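Local coordinates for protein hydroxynitrile lyase (Passiflora edulis, PDB 5Y02) that probably acts as a hydroxynitrile lyase, cleaving cyanohydrins such as (R)-mandelonitrile into an aldehyde and hydrogen cyanide, and works as a homodimer, at residues 9-14 / 29-34. Numbering follows the deposited sequence.
Sequences HIVFNR and ADYGNL. With MXN ((2R)-hydroxy(phenyl)ethanenitrile), chain M.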
loop_
_atom_site.group_PDB
_atom_site.type_symbol
_atom_site.label_atom_id
_atom_site.label_comp_id
_atom_site.label_asym_id
_atom_site.label_seq_id
_atom_site.Cartn_x
_atom_site.Cartn_y
_atom_site.Cartn_z
ATOM N N HIS A 9 -3.873 -6.744 1.617
ATOM C CA HIS A 9 -4.983 -5.821 1.460
ATOM C C HIS A 9 -4.449 -4.466 1.918
ATOM O O HIS A 9 -4.194 -4.257 3.112
ATOM C CB HIS A 9 -6.152 -6.309 2.323
ATOM C CG HIS A 9 -7.324 -5.377 2.391
ATOM N ND1 HIS A 9 -8.191 -5.193 1.336
ATOM C CD2 HIS A 9 -7.835 -4.664 3.426
ATOM C CE1 HIS A 9 -9.157 -4.365 1.702
ATOM N NE2 HIS A 9 -8.967 -4.030 2.964
ATOM N N ILE A 10 -4.267 -3.564 0.958
ATOM C CA ILE A 10 -3.684 -2.260 1.224
ATOM C C ILE A 10 -4.653 -1.171 0.825
ATOM O O ILE A 10 -5.091 -1.132 -0.302
ATOM C CB ILE A 10 -2.362 -1.989 0.469
ATOM C CG1 ILE A 10 -1.399 -3.172 0.573
ATOM C CG2 ILE A 10 -1.723 -0.715 1.003
ATOM C CD1 ILE A 10 -0.910 -3.511 1.947
ATOM N N VAL A 11 -4.895 -0.265 1.763
ATOM C CA VAL A 11 -5.841 0.831 1.648
ATOM C C VAL A 11 -5.062 2.125 1.820
ATOM O O VAL A 11 -4.295 2.283 2.778
ATOM C CB VAL A 11 -6.914 0.740 2.743
ATOM C CG1 VAL A 11 -7.890 1.918 2.667
ATOM C CG2 VAL A 11 -7.640 -0.594 2.638
ATOM N N PHE A 12 -5.245 3.051 0.884
ATOM C CA PHE A 12 -4.820 4.447 1.082
ATOM C C PHE A 12 -6.101 5.295 1.138
ATOM O O PHE A 12 -6.984 5.103 0.317
ATOM C CB PHE A 12 -4.009 5.005 -0.095
ATOM C CG PHE A 12 -2.680 4.353 -0.359
ATOM C CD1 PHE A 12 -2.021 3.568 0.576
ATOM C CD2 PHE A 12 -2.054 4.606 -1.564
ATOM C CE1 PHE A 12 -0.782 3.030 0.295
ATOM C CE2 PHE A 12 -0.803 4.074 -1.845
ATOM C CZ PHE A 12 -0.174 3.283 -0.913
ATOM N N ASN A 13 -6.196 6.234 2.072
ATOM C CA ASN A 13 -7.317 7.168 2.083
ATOM C C ASN A 13 -6.924 8.581 2.486
ATOM O O ASN A 13 -5.781 8.863 2.865
ATOM C CB ASN A 13 -8.503 6.634 2.929
ATOM C CG ASN A 13 -8.417 7.010 4.392
ATOM O OD1 ASN A 13 -7.350 7.000 4.980
ATOM N ND2 ASN A 13 -9.573 7.342 5.000
ATOM N N ARG A 14 -7.913 9.452 2.352
ATOM C CA ARG A 14 -7.898 10.804 2.814
ATOM C C ARG A 14 -9.274 11.003 3.433
ATOM O O ARG A 14 -10.274 10.595 2.835
ATOM C CB ARG A 14 -7.722 11.767 1.632
ATOM C CG ARG A 14 -7.542 13.221 2.042
ATOM C CD ARG A 14 -7.739 14.148 0.841
ATOM N NE ARG A 14 -7.630 15.529 1.297
ATOM C CZ ARG A 14 -6.486 16.178 1.519
ATOM N NH1 ARG A 14 -5.297 15.603 1.300
ATOM N NH2 ARG A 14 -6.527 17.435 1.978
ATOM N N ALA A 29 -9.245 3.394 15.224
ATOM C CA ALA A 29 -9.312 2.409 16.317
ATOM C C ALA A 29 -10.332 1.310 16.026
ATOM O O ALA A 29 -10.058 0.139 16.287
ATOM C CB ALA A 29 -9.610 3.078 17.647
ATOM N N ASP A 30 -11.490 1.688 15.481
ATOM C CA ASP A 30 -12.537 0.738 15.092
ATOM C C ASP A 30 -12.027 -0.220 14.017
ATOM O O ASP A 30 -12.333 -1.400 14.033
ATOM C CB ASP A 30 -13.796 1.473 14.566
ATOM C CG ASP A 30 -14.549 2.253 15.653
ATOM O OD1 ASP A 30 -14.230 2.130 16.847
ATOM O OD2 ASP A 30 -15.490 3.010 15.302
ATOM N N TYR A 31 -11.248 0.311 13.077
ATOM C CA TYR A 31 -10.672 -0.493 12.010
ATOM C C TYR A 31 -9.726 -1.558 12.594
ATOM O O TYR A 31 -9.892 -2.736 12.318
ATOM C CB TYR A 31 -9.906 0.412 11.049
ATOM C CG TYR A 31 -9.499 -0.153 9.712
ATOM C CD1 TYR A 31 -9.685 -1.493 9.358
ATOM C CD2 TYR A 31 -8.872 0.680 8.795
ATOM C CE1 TYR A 31 -9.263 -1.967 8.126
ATOM C CE2 TYR A 31 -8.458 0.210 7.569
ATOM C CZ TYR A 31 -8.649 -1.105 7.242
ATOM O OH TYR A 31 -8.241 -1.551 6.002
ATOM N N GLY A 32 -8.779 -1.130 13.406
ATOM C CA GLY A 32 -7.812 -2.044 14.044
ATOM C C GLY A 32 -8.481 -3.128 14.884
ATOM O O GLY A 32 -8.071 -4.286 14.847
ATOM N N ASN A 33 -9.537 -2.749 15.589
ATOM C CA ASN A 33 -10.306 -3.674 16.433
ATOM C C ASN A 33 -11.021 -4.813 15.669
ATOM O O ASN A 33 -11.358 -5.857 16.262
ATOM C CB ASN A 33 -11.307 -2.884 17.267
ATOM C CG ASN A 33 -11.957 -3.727 18.348
ATOM O OD1 ASN A 33 -11.271 -4.401 19.110
ATOM N ND2 ASN A 33 -13.277 -3.725 18.388
ATOM N N LEU A 34 -11.233 -4.648 14.356
ATOM C CA LEU A 34 -11.761 -5.742 13.546
ATOM C C LEU A 34 -10.930 -7.012 13.619
ATOM O O LEU A 34 -11.496 -8.085 13.482
ATOM C CB LEU A 34 -11.945 -5.352 12.071
ATOM C CG LEU A 34 -13.104 -4.419 11.738
ATOM C CD1 LEU A 34 -13.058 -4.027 10.255
ATOM C CD2 LEU A 34 -14.445 -5.038 12.059
HETATM C C1 MXN M . -12.389 -2.184 5.093
HETATM C C2 MXN M . -13.517 -1.404 4.855
HETATM C C3 MXN M . -14.767 -1.794 5.337
HETATM C C4 MXN M . -14.878 -2.968 6.075
HETATM C C5 MXN M . -13.763 -3.759 6.306
HETATM C C6 MXN M . -12.516 -3.375 5.823
HETATM C C7 MXN M . -11.093 -1.741 4.518
HETATM C C8 MXN M . -11.290 -1.728 3.050
HETATM N N9 MXN M . -11.456 -1.725 1.894
HETATM O O10 MXN M . -10.037 -2.657 4.862
HETATM O O HOH W 1 -5.829 -2.980 5.582
#
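Segment 9-14 of strand 7-15 and segment 29-34 of helix 21-37 face each other at a distance, with the CA atoms of Val11 and Tyr31 11.5 Å apart. Tyr31 spans most of that gap. Its CG is anti to the backbone N (chi1 -166°), and the ring reaches from the helix to the strand. The phenol oxygen does the touching: Val11 CG2 lies 3.5 Å from Tyr31 OH. This methyl is the branch beside the backbone N of Val11, and it also packs on the nitrile carbon of bound (R)-mandelonitrile. His9 and Tyr31 meet mainly through the ligand, since His9 NE2 stays 4.0 Å from Tyr31 OH. The ligand hydroxyl O10 sits between them. It is 2.6 Å from His9 NE2, in a hydrogen bond at the imidazole edge with an angle of 154°. O10 is also hydrogen-bonded to Tyr31 OH, though the modelled 2.4 Å between Tyr31 OH and O10 is very short and the exact length is doubtful. This is the substrate pocket of a dimeric alpha/beta barrel (Dabb) domain, where helix 21-37 packs against the antiparallel sheet. The other face of strand 7-15 meets the second subunit, where Phe12 stacks on Phe12 of that chain. A water gives Tyr31 OH a further link to the strand. It lies 2.8 Å from Tyr31 OH and donates to His9 O at 3.2 Å. The far nitrogen of the imidazole, ND1, is hydrogen-bonded to Asn102 OD1, which helps fix the rotation of the ring. Phe87 and Phe91 of helix 82-91 meet the Tyr31 ring and also line the pocket.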